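Local coordinates for protein NDP-N-acetyl-D-galactosaminuronic acid dehydrogenase (Methanosarcina mazei Go1, PDB 3G79) that probably oxidises UDP-N-acetyl-D-mannosamine to UDP-N-acetyl-D-mannosaminouronate with two molecules of NAD(+), at residues Lys13-Ile18 with Pro139-Val144; Lys19-Leu24 with Val35-Ala40; Gly82-Val85 with Lys89-Cys92; His195-Gly200 with Glu212-Val217. All coordinates share one frame; numbering follows the deposited sequence.

Contact 1: Lys13-Ile18 with Pro139-Val144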
loop_
_atom_site.group_PDB
_atom_site.type_symbol
_atom_site.label_atom_id
_atom_site.label_comp_id
_atom_site.label_asym_id
_atom_site.label_seq_id
_atom_site.Cartn_x
_atom_site.Cartn_y
_atom_site.Cartn_z
ATOM N N LYS A 13 4.865 11.645 40.927
ATOM C CA LYS A 13 5.131 13.073 41.182
ATOM C C LYS A 13 6.049 13.201 42.390
ATOM O O LYS A 13 6.918 14.059 42.408
ATOM C CB LYS A 13 3.856 13.940 41.328
ATOM C CG LYS A 13 3.271 14.517 39.963
ATOM C CD LYS A 13 4.226 15.457 39.085
ATOM C CE LYS A 13 3.543 15.923 37.761
ATOM N NZ LYS A 13 4.406 15.955 36.506
ATOM N N GLU A 14 5.848 12.334 43.379
ATOM C CA GLU A 14 6.677 12.269 44.572
ATOM C C GLU A 14 8.157 11.822 44.330
ATOM O O GLU A 14 9.052 12.261 45.060
ATOM C CB GLU A 14 5.954 11.414 45.629
ATOM C CG GLU A 14 6.828 10.496 46.472
ATOM C CD GLU A 14 6.019 9.494 47.308
ATOM O OE1 GLU A 14 6.652 8.561 47.871
ATOM O OE2 GLU A 14 4.771 9.649 47.399
ATOM N N ARG A 15 8.399 10.976 43.310
ATOM C CA ARG A 15 9.765 10.522 42.935
ATOM C C ARG A 15 10.462 11.658 42.195
ATOM O O ARG A 15 11.667 11.781 42.220
ATOM C CB ARG A 15 9.722 9.207 42.103
ATOM C CG ARG A 15 11.065 8.404 41.873
ATOM C CD ARG A 15 10.992 6.805 42.216
ATOM N NE ARG A 15 12.313 6.101 42.326
ATOM C CZ ARG A 15 12.515 4.951 42.964
ATOM N NH1 ARG A 15 11.507 4.370 43.588
ATOM N NH2 ARG A 15 13.734 4.368 42.997
ATOM N N GLY A 16 9.684 12.513 41.547
ATOM C CA GLY A 16 10.240 13.626 40.795
ATOM C C GLY A 16 10.735 13.214 39.414
ATOM O O GLY A 16 10.552 12.077 39.003
ATOM N N PRO A 17 11.370 14.146 38.692
ATOM C CA PRO A 17 11.905 13.827 37.373
ATOM C C PRO A 17 12.960 12.699 37.380
ATOM O O PRO A 17 13.708 12.562 38.353
ATOM C CB PRO A 17 12.537 15.150 36.920
ATOM C CG PRO A 17 12.612 16.003 38.160
ATOM C CD PRO A 17 11.486 15.578 39.009
ATOM N N ILE A 18 13.008 11.925 36.282
ATOM C CA ILE A 18 13.923 10.811 36.105
ATOM C C ILE A 18 15.329 11.342 36.167
ATOM O O ILE A 18 15.664 12.298 35.471
ATOM C CB ILE A 18 13.725 10.176 34.749
ATOM C CG1 ILE A 18 12.419 9.398 34.706
ATOM C CG2 ILE A 18 14.831 9.224 34.428
ATOM C CD1 ILE A 18 11.989 9.064 33.303
ATOM N N PRO A 139 8.783 0.697 44.350
ATOM C CA PRO A 139 7.626 1.544 44.035
ATOM C C PRO A 139 8.015 2.821 43.309
ATOM O O PRO A 139 8.983 3.472 43.709
ATOM C CB PRO A 139 7.106 1.925 45.424
ATOM C CG PRO A 139 7.509 0.748 46.305
ATOM C CD PRO A 139 8.757 0.183 45.744
ATOM N N GLY A 140 7.258 3.194 42.280
ATOM C CA GLY A 140 7.552 4.398 41.522
ATOM C C GLY A 140 8.607 4.308 40.422
ATOM O O GLY A 140 8.748 5.205 39.604
ATOM N N MET A 141 9.363 3.230 40.404
ATOM C CA MET A 141 10.268 2.990 39.297
ATOM C C MET A 141 9.513 2.860 37.961
ATOM O O MET A 141 8.345 2.426 37.935
ATOM C CB MET A 141 11.027 1.695 39.569
ATOM C CG MET A 141 11.854 1.763 40.855
ATOM S SD MET A 141 13.435 0.926 40.714
ATOM C CE MET A 141 12.953 -0.748 40.840
ATOM N N LEU A 142 10.180 3.200 36.861
ATOM C CA LEU A 142 9.646 2.899 35.524
ATOM C C LEU A 142 10.480 1.799 34.831
ATOM O O LEU A 142 11.696 1.890 34.784
ATOM C CB LEU A 142 9.548 4.149 34.622
ATOM C CG LEU A 142 9.455 3.835 33.114
ATOM C CD1 LEU A 142 7.992 3.629 32.713
ATOM C CD2 LEU A 142 10.102 4.945 32.197
ATOM N N VAL A 143 9.796 0.796 34.280
ATOM C CA VAL A 143 10.444 -0.271 33.548
ATOM C C VAL A 143 10.048 -0.154 32.100
ATOM O O VAL A 143 8.861 0.047 31.769
ATOM C CB VAL A 143 10.021 -1.670 34.126
ATOM C CG1 VAL A 143 10.701 -2.784 33.411
ATOM C CG2 VAL A 143 10.349 -1.765 35.615
ATOM N N VAL A 144 11.027 -0.260 31.219
ATOM C CA VAL A 144 10.752 -0.221 29.790
ATOM C C VAL A 144 11.311 -1.423 29.021
ATOM O O VAL A 144 12.511 -1.686 29.037
ATOM C CB VAL A 144 11.307 1.060 29.095
ATOM C CG1 VAL A 144 10.715 1.188 27.684
ATOM C CG2 VAL A 144 10.944 2.284 29.875
#
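The backbones come closest at R15 and G140, CA to CA 6.7 Å, where the last turn of helix 7-15 passes the turn that leads into strand 142-145. R15 carries nearly all of the contact. Its CG stands anti to the backbone N (chi1 -167°), and a bend at chi2 swings the guanidinium over to the turn. There NH1 lies 2.7 Å from P139 O, near the guanidinium plane. The N-H points poorly at the oxygen, with an angle of 115°, and the hydrogen bond is weak. M141 CG sits over one face of the guanidinium, 3.5 Å above its plane and toward the rim. R15 CD runs past G140 O at 3.8 Å. Strand 142-145 belongs to the Rossmann-type sheet of the NAD-binding domain, so R15 joins the N-terminal helix to the turn just before one of its strands. R15 NE also faces D103 in a long, weak ion pair. With an alanine here, P139 O would probably lose its NH1 partner and the CG of M141 would lose the flat group lying on it. At G140's backbone angles a CB would jam against P139 O, and also crowd R15 CD.

Contact 2: Lys19-Leu24 with Val35-Ala40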
loop_
_atom_site.group_PDB
_atom_site.type_symbol
_atom_site.label_atom_id
_atom_site.label_comp_id
_atom_site.label_asym_id
_atom_site.label_seq_id
_atom_site.Cartn_x
_atom_site.Cartn_y
_atom_site.Cartn_z
ATOM N N LYS A 19 16.156 10.732 37.006
ATOM C CA LYS A 19 17.530 11.172 37.159
ATOM C C LYS A 19 18.510 10.025 37.083
ATOM O O LYS A 19 19.661 10.223 36.681
ATOM C CB LYS A 19 17.722 11.884 38.512
ATOM C CG LYS A 19 17.222 13.309 38.553
ATOM C CD LYS A 19 18.101 14.260 37.786
ATOM C CE LYS A 19 17.368 15.555 37.539
ATOM N NZ LYS A 19 17.984 16.407 36.467
ATOM N N LYS A 20 18.091 8.845 37.535
ATOM C CA LYS A 20 18.989 7.700 37.493
ATOM C C LYS A 20 18.322 6.626 36.678
ATOM O O LYS A 20 17.205 6.210 36.982
ATOM C CB LYS A 20 19.364 7.150 38.897
ATOM C CG LYS A 20 20.125 8.144 39.804
ATOM C CD LYS A 20 21.285 7.483 40.588
ATOM C CE LYS A 20 21.582 8.271 41.876
ATOM N NZ LYS A 20 20.408 8.181 42.816
ATOM N N ILE A 21 19.050 6.145 35.684
ATOM C CA ILE A 21 18.535 5.252 34.670
ATOM C C ILE A 21 19.405 4.005 34.647
ATOM O O ILE A 21 20.570 4.071 34.928
ATOM C CB ILE A 21 18.564 5.971 33.286
ATOM C CG1 ILE A 21 17.585 7.149 33.318
ATOM C CG2 ILE A 21 18.244 5.015 32.133
ATOM C CD1 ILE A 21 17.641 8.026 32.073
ATOM N N GLY A 22 18.842 2.870 34.297
ATOM C CA GLY A 22 19.630 1.651 34.220
ATOM C C GLY A 22 19.358 1.044 32.870
ATOM O O GLY A 22 18.240 1.148 32.364
ATOM N N VAL A 23 20.387 0.480 32.244
ATOM C CA VAL A 23 20.137 -0.352 31.052
ATOM C C VAL A 23 20.645 -1.769 31.258
ATOM O O VAL A 23 21.770 -1.969 31.745
ATOM C CB VAL A 23 20.720 0.272 29.801
ATOM C CG1 VAL A 23 20.434 -0.580 28.620
ATOM C CG2 VAL A 23 20.108 1.659 29.591
ATOM N N LEU A 24 19.789 -2.736 30.962
ATOM C CA LEU A 24 20.172 -4.137 31.003
ATOM C C LEU A 24 20.344 -4.617 29.583
ATOM O O LEU A 24 19.426 -4.445 28.749
ATOM C CB LEU A 24 19.091 -4.993 31.659
ATOM C CG LEU A 24 19.034 -5.207 33.162
ATOM C CD1 LEU A 24 18.309 -4.085 33.803
ATOM C CD2 LEU A 24 18.323 -6.499 33.441
ATOM N N VAL A 35 24.245 4.871 26.676
ATOM C CA VAL A 35 25.322 5.830 26.644
ATOM C C VAL A 35 24.794 7.161 26.103
ATOM O O VAL A 35 25.308 8.233 26.446
ATOM C CB VAL A 35 26.511 5.169 25.916
ATOM C CG1 VAL A 35 27.178 6.067 24.965
ATOM C CG2 VAL A 35 27.462 4.507 26.938
ATOM N N LEU A 36 23.705 7.084 25.330
ATOM C CA LEU A 36 22.984 8.261 24.902
ATOM C C LEU A 36 22.256 8.900 26.097
ATOM O O LEU A 36 22.328 10.127 26.291
ATOM C CB LEU A 36 21.993 7.879 23.801
ATOM C CG LEU A 36 22.212 8.166 22.312
ATOM C CD1 LEU A 36 23.553 8.753 21.991
ATOM C CD2 LEU A 36 21.987 6.911 21.506
ATOM N N PHE A 37 21.589 8.069 26.906
ATOM C CA PHE A 37 20.958 8.538 28.139
ATOM C C PHE A 37 21.985 9.267 29.009
ATOM O O PHE A 37 21.703 10.346 29.513
ATOM C CB PHE A 37 20.423 7.373 28.976
ATOM C CG PHE A 37 19.173 6.717 28.445
ATOM C CD1 PHE A 37 18.103 7.476 27.952
ATOM C CD2 PHE A 37 19.041 5.317 28.520
ATOM C CE1 PHE A 37 16.936 6.837 27.487
ATOM C CE2 PHE A 37 17.885 4.671 28.077
ATOM C CZ PHE A 37 16.831 5.431 27.538
ATOM N N ALA A 38 23.176 8.686 29.179
ATOM C CA ALA A 38 24.142 9.254 30.105
ATOM C C ALA A 38 24.706 10.609 29.595
ATOM O O ALA A 38 25.075 11.478 30.381
ATOM C CB ALA A 38 25.269 8.227 30.454
ATOM N N ASP A 39 24.721 10.797 28.276
ATOM C CA ASP A 39 25.184 12.065 27.689
ATOM C C ASP A 39 24.127 13.173 27.784
ATOM O O ASP A 39 24.446 14.332 27.647
ATOM C CB ASP A 39 25.601 11.876 26.210
ATOM C CG ASP A 39 26.340 13.088 25.660
ATOM O OD1 ASP A 39 25.990 13.546 24.530
ATOM O OD2 ASP A 39 27.251 13.601 26.382
ATOM N N ALA A 40 22.862 12.813 27.993
ATOM C CA ALA A 40 21.838 13.815 28.037
ATOM C C ALA A 40 22.030 14.610 29.312
ATOM O O ALA A 40 21.965 14.048 30.388
ATOM C CB ALA A 40 20.458 13.170 27.981
#
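I21 and V23, alternate residues of strand 20-24, both meet the ring of F37 on helix 30-39. I21 and F37 form the closest backbone pair, CA to CA 7.7 Å. The CG of F37 is anti to its carbonyl carbon (chi1 -74°), which carries the ring from the helix across to the strand. Both aliphatic side chains cross the F37 side chain at about a right angle. I21 touches with two branches. Its CG2 reaches F37 CD2 at 3.7 Å. Its CD1, at the end of the other branch, comes to 4.2 Å from F37 CG and from F37 CD1. V23 uses CG2, the methyl anti to its carbonyl carbon. That methyl lies in the ring plane at the edge and is 4.0 Å from both F37 CD2 and F37 CE2.

Strand 20-24 and helix 30-39 open the beta-alpha-beta unit that ends in strand 45-49. The GxGxxG-type turn at G25, G27 and G30 links them, consistent with NAD binding as in other Rossmann folds. V46 of strand 45-49 and L213 of helix 204-214 also pack on F37. An alanine in place of F37 would probably open a gap between helix and strand and leave I21 CG2 and V23 CG2 without their aromatic neighbour.

All three touching residues are buried and apolar. The contact therefore rests on hydrophobic burial and close fit, and strand and helix are held here without polar bonds between them.

Contact 3: Gly82-Val85 with Lys89-Cys92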
loop_
_atom_site.group_PDB
_atom_site.type_symbol
_atom_site.label_atom_id
_atom_site.label_comp_id
_atom_site.label_asym_id
_atom_site.label_seq_id
_atom_site.Cartn_x
_atom_site.Cartn_y
_atom_site.Cartn_z
ATOM N N GLY A 82 33.610 7.156 25.931
ATOM C CA GLY A 82 34.756 7.825 26.560
ATOM C C GLY A 82 34.347 9.075 27.317
ATOM O O GLY A 82 34.814 9.321 28.434
ATOM N N LYS A 83 33.423 9.816 26.713
ATOM C CA LYS A 83 33.018 11.138 27.160
ATOM C C LYS A 83 32.203 10.979 28.424
ATOM O O LYS A 83 32.495 11.598 29.456
ATOM C CB LYS A 83 32.181 11.812 26.042
ATOM C CG LYS A 83 31.412 13.081 26.413
ATOM C CD LYS A 83 30.588 13.538 25.181
ATOM C CE LYS A 83 30.120 15.022 25.275
ATOM N NZ LYS A 83 29.016 15.368 26.271
ATOM N N VAL A 84 31.206 10.109 28.321
ATOM C CA VAL A 84 30.265 9.789 29.372
ATOM C C VAL A 84 30.964 9.131 30.598
ATOM O O VAL A 84 30.700 9.484 31.770
ATOM C CB VAL A 84 29.141 8.931 28.688
ATOM C CG1 VAL A 84 29.019 7.547 29.248
ATOM C CG2 VAL A 84 27.811 9.673 28.616
ATOM N N VAL A 85 31.890 8.205 30.322
ATOM C CA VAL A 85 32.679 7.574 31.372
ATOM C C VAL A 85 33.570 8.635 32.034
ATOM O O VAL A 85 33.626 8.742 33.272
ATOM C CB VAL A 85 33.475 6.362 30.828
ATOM C CG1 VAL A 85 34.503 5.851 31.838
ATOM C CG2 VAL A 85 32.518 5.252 30.427
ATOM N N LYS A 89 29.233 9.775 34.258
ATOM C CA LYS A 89 27.774 9.613 34.095
ATOM C C LYS A 89 27.346 8.183 33.673
ATOM O O LYS A 89 26.140 7.878 33.493
ATOM C CB LYS A 89 27.226 10.629 33.077
ATOM C CG LYS A 89 27.287 12.064 33.564
ATOM C CD LYS A 89 26.667 12.975 32.586
ATOM C CE LYS A 89 25.190 13.112 32.855
ATOM N NZ LYS A 89 24.531 13.851 31.734
ATOM N N PHE A 90 28.334 7.327 33.476
ATOM C CA PHE A 90 28.057 5.972 33.075
ATOM C C PHE A 90 29.043 5.001 33.713
ATOM O O PHE A 90 30.222 5.303 33.862
ATOM C CB PHE A 90 28.082 5.852 31.562
ATOM C CG PHE A 90 27.967 4.446 31.072
ATOM C CD1 PHE A 90 26.748 3.774 31.101
ATOM C CD2 PHE A 90 29.083 3.766 30.601
ATOM C CE1 PHE A 90 26.639 2.479 30.664
ATOM C CE2 PHE A 90 28.956 2.443 30.140
ATOM C CZ PHE A 90 27.732 1.818 30.184
ATOM N N GLU A 91 28.527 3.841 34.088
ATOM C CA GLU A 91 29.302 2.802 34.738
ATOM C C GLU A 91 28.622 1.481 34.437
ATOM O O GLU A 91 27.393 1.401 34.442
ATOM C CB GLU A 91 29.325 3.021 36.249
ATOM C CG GLU A 91 30.161 2.002 37.005
ATOM C CD GLU A 91 29.894 2.010 38.503
ATOM O OE1 GLU A 91 30.381 1.069 39.199
ATOM O OE2 GLU A 91 29.187 2.946 38.968
ATOM N N CYS A 92 29.429 0.466 34.153
ATOM C CA CYS A 92 28.950 -0.890 33.961
ATOM C C CYS A 92 29.219 -1.686 35.241
ATOM O O CYS A 92 30.315 -1.631 35.814
ATOM C CB CYS A 92 29.658 -1.514 32.759
ATOM S SG CYS A 92 28.981 -3.062 32.114
#
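The F90 ring is met at its edge by V85, whose CG2 lies near the ring plane, 3.7 Å from F90 CD2. V84 packs beside F90 as well, but the exact position of its CG1 is doubtful. The contact closes the short connection between helix 77-86 and strand 90-93, the outermost strand on its side of the Rossmann-type sheet in the NAD-binding domain. V84 and V85, neighbours in the chain, both pack against F90, the first residue of that strand.

The CG of F90 is anti to its backbone N (chi1 173°), which leads the ring away from helix 77-86. There it lies among A34 and A38 of helix 30-39, L63 of helix 59-63 and V46 of strand 45-49. F90 is therefore a shared core residue, buried among several elements. The two valine side chains each cross F90 obliquely.

K89 has its CB near the helix, while its chain, bent at chi3, carries the amine away to A40 O. K83 forms a salt bridge with D39. Both lysines so tie this helix-to-strand connection to the C-terminal end of helix 30-39.

The backbone makes the polar link: K89 N donates to V84 O at 2.9 Å, with an N-H...O angle of 162° and the donor tilted 20° from the carbonyl plane.

Contact 4: His195-Gly200 with Glu212-Val217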
loop_
_atom_site.group_PDB
_atom_site.type_symbol
_atom_site.label_atom_id
_atom_site.label_comp_id
_atom_site.label_asym_id
_atom_site.label_seq_id
_atom_site.Cartn_x
_atom_site.Cartn_y
_atom_site.Cartn_z
ATOM N N HIS A 195 15.289 8.694 14.244
ATOM C CA HIS A 195 14.074 7.928 14.095
ATOM C C HIS A 195 13.040 8.315 15.167
ATOM O O HIS A 195 13.360 8.379 16.353
ATOM C CB HIS A 195 14.409 6.442 14.203
ATOM C CG HIS A 195 15.110 5.870 13.002
ATOM N ND1 HIS A 195 15.595 6.647 11.958
ATOM C CD2 HIS A 195 15.403 4.584 12.680
ATOM C CE1 HIS A 195 16.141 5.860 11.044
ATOM N NE2 HIS A 195 16.042 4.607 11.459
ATOM N N ASP A 196 11.811 8.591 14.753
ATOM C CA ASP A 196 10.710 8.756 15.692
ATOM C C ASP A 196 10.671 7.509 16.514
ATOM O O ASP A 196 11.051 6.455 16.037
ATOM C CB ASP A 196 9.379 8.925 14.963
ATOM C CG ASP A 196 9.266 10.263 14.244
ATOM O OD1 ASP A 196 8.483 10.331 13.287
ATOM O OD2 ASP A 196 9.952 11.242 14.619
ATOM N N ARG A 197 10.257 7.626 17.769
ATOM C CA ARG A 197 10.389 6.545 18.737
ATOM C C ARG A 197 9.001 6.207 19.251
ATOM O O ARG A 197 8.328 7.055 19.864
ATOM C CB ARG A 197 11.304 7.014 19.876
ATOM C CG ARG A 197 11.743 5.963 20.935
ATOM C CD ARG A 197 12.595 4.905 20.263
ATOM N NE ARG A 197 12.752 3.749 21.120
ATOM C CZ ARG A 197 13.750 3.563 21.987
ATOM N NH1 ARG A 197 14.710 4.456 22.087
ATOM N NH2 ARG A 197 13.778 2.475 22.757
ATOM N N ILE A 198 8.545 4.990 18.971
ATOM C CA ILE A 198 7.237 4.543 19.485
ATOM C C ILE A 198 7.385 4.263 21.004
ATOM O O ILE A 198 8.302 3.534 21.444
ATOM C CB ILE A 198 6.815 3.250 18.786
ATOM C CG1 ILE A 198 6.936 3.358 17.255
ATOM C CG2 ILE A 198 5.502 2.733 19.292
ATOM C CD1 ILE A 198 6.204 4.474 16.579
ATOM N N VAL A 199 6.518 4.861 21.816
ATOM C CA VAL A 199 6.626 4.640 23.264
ATOM C C VAL A 199 5.233 4.389 23.730
ATOM O O VAL A 199 4.374 5.269 23.594
ATOM C CB VAL A 199 7.254 5.850 24.010
ATOM C CG1 VAL A 199 7.155 5.705 25.543
ATOM C CG2 VAL A 199 8.705 6.010 23.616
ATOM N N GLY A 200 4.988 3.199 24.258
ATOM C CA GLY A 200 3.646 2.837 24.688
ATOM C C GLY A 200 3.604 2.317 26.100
ATOM O O GLY A 200 4.308 1.339 26.434
ATOM N N GLU A 212 9.154 11.037 29.007
ATOM C CA GLU A 212 10.194 11.784 29.714
ATOM C C GLU A 212 11.571 11.117 29.635
ATOM O O GLU A 212 12.617 11.803 29.645
ATOM C CB GLU A 212 9.810 11.970 31.178
ATOM C CG GLU A 212 8.405 12.528 31.396
ATOM C CD GLU A 212 8.007 12.597 32.871
ATOM O OE1 GLU A 212 8.865 12.380 33.767
ATOM O OE2 GLU A 212 6.807 12.853 33.132
ATOM N N LEU A 213 11.565 9.784 29.558
ATOM C CA LEU A 213 12.795 9.027 29.525
ATOM C C LEU A 213 13.404 9.193 28.156
ATOM O O LEU A 213 14.604 9.284 28.026
ATOM C CB LEU A 213 12.524 7.546 29.826
ATOM C CG LEU A 213 13.702 6.609 29.813
ATOM C CD1 LEU A 213 14.782 7.097 30.783
ATOM C CD2 LEU A 213 13.277 5.145 30.109
ATOM N N TYR A 214 12.562 9.266 27.131
ATOM C CA TYR A 214 13.089 9.293 25.748
ATOM C C TYR A 214 13.184 10.641 25.015
ATOM O O TYR A 214 13.915 10.734 24.046
ATOM C CB TYR A 214 12.372 8.251 24.862
ATOM C CG TYR A 214 12.663 6.828 25.303
ATOM C CD1 TYR A 214 13.868 6.188 24.943
ATOM C CD2 TYR A 214 11.759 6.121 26.079
ATOM C CE1 TYR A 214 14.151 4.891 25.359
ATOM C CE2 TYR A 214 12.047 4.818 26.488
ATOM C CZ TYR A 214 13.239 4.213 26.125
ATOM O OH TYR A 214 13.529 2.914 26.572
ATOM N N SER A 215 12.451 11.657 25.436
ATOM C CA SER A 215 12.522 12.958 24.765
ATOM C C SER A 215 13.944 13.535 24.754
ATOM O O SER A 215 14.365 14.050 23.724
ATOM C CB SER A 215 11.520 13.974 25.351
ATOM O OG SER A 215 10.221 13.784 24.791
ATOM N N PRO A 216 14.706 13.424 25.870
ATOM C CA PRO A 216 15.993 14.121 25.846
ATOM C C PRO A 216 17.089 13.570 24.923
ATOM O O PRO A 216 18.024 14.292 24.612
ATOM C CB PRO A 216 16.445 14.099 27.306
ATOM C CG PRO A 216 15.203 13.978 28.068
ATOM C CD PRO A 216 14.301 13.099 27.241
ATOM N N VAL A 217 17.014 12.331 24.479
ATOM C CA VAL A 217 18.043 11.856 23.540
ATOM C C VAL A 217 17.630 12.086 22.085
ATOM O O VAL A 217 18.444 11.987 21.166
ATOM C CB VAL A 217 18.388 10.353 23.768
ATOM C CG1 VAL A 217 18.530 10.047 25.278
ATOM C CG2 VAL A 217 17.340 9.442 23.137
#
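R197 has its CG anti to the backbone N (chi1 -172°) and its chain bent at chi2, and Y214 has its CG anti to the carbonyl carbon (chi1 -66°); the two turns bring guanidinium and phenol ring together. R197 NH1 approaches Y214 CE1 at 3.3 Å and CD1 at 3.4 Å. Y214 CD1 lies over one face of the guanidinium. The two planes stand 58° apart, so this is not a parallel stack, and the arginine meets the ring obliquely. R197 NH2 comes 3.6 Å from Y214 CE1. V199 CG2 packs against the opposite rim, 3.9 Å from Y214 CD2, on the same side of the ring plane as the arginine. R197 and V199 are alternate residues of strand 197-201, with side chains toward helix 204-214. Strand and helix begin the beta-alpha-beta unit that ends in strand 223-227, at the edge of the sheet in the NAD-binding domain. The polar ends converge on E146: its OE2 takes a salt bridge from R197 NH2 and a hydrogen bond with Y214 OH. R197 also donates from NH2 to A179 O and from NE to P180 O. These bonds fix the rotation of the buried guanidinium, and the shared carboxylate probably balances its charge.

In the fold
All four contacts reach the same sheet of the NAD-binding domain. Contacts 2 and 3 are closest, with centres about 9 Å apart, and the lysines of contact 3 bind the helix end in contact 2. Contact 4 joins contact 2 through apolar packing: F37 CZ lies 3.5 Å from Y214 CE1, and the centres of contacts 2 and 4 are about 13 Å apart. L213 also packs on I18, L142 and V144 of contact 1, about 16 Å from contact 4 between centres. Contacts 1 and 2 adjoin in sequence at I18 and K19. Contact 3 touches neither contact 1 nor contact 4. The glycine-rich turn after strand 20-24, the probable NAD site, lies next to contact 2.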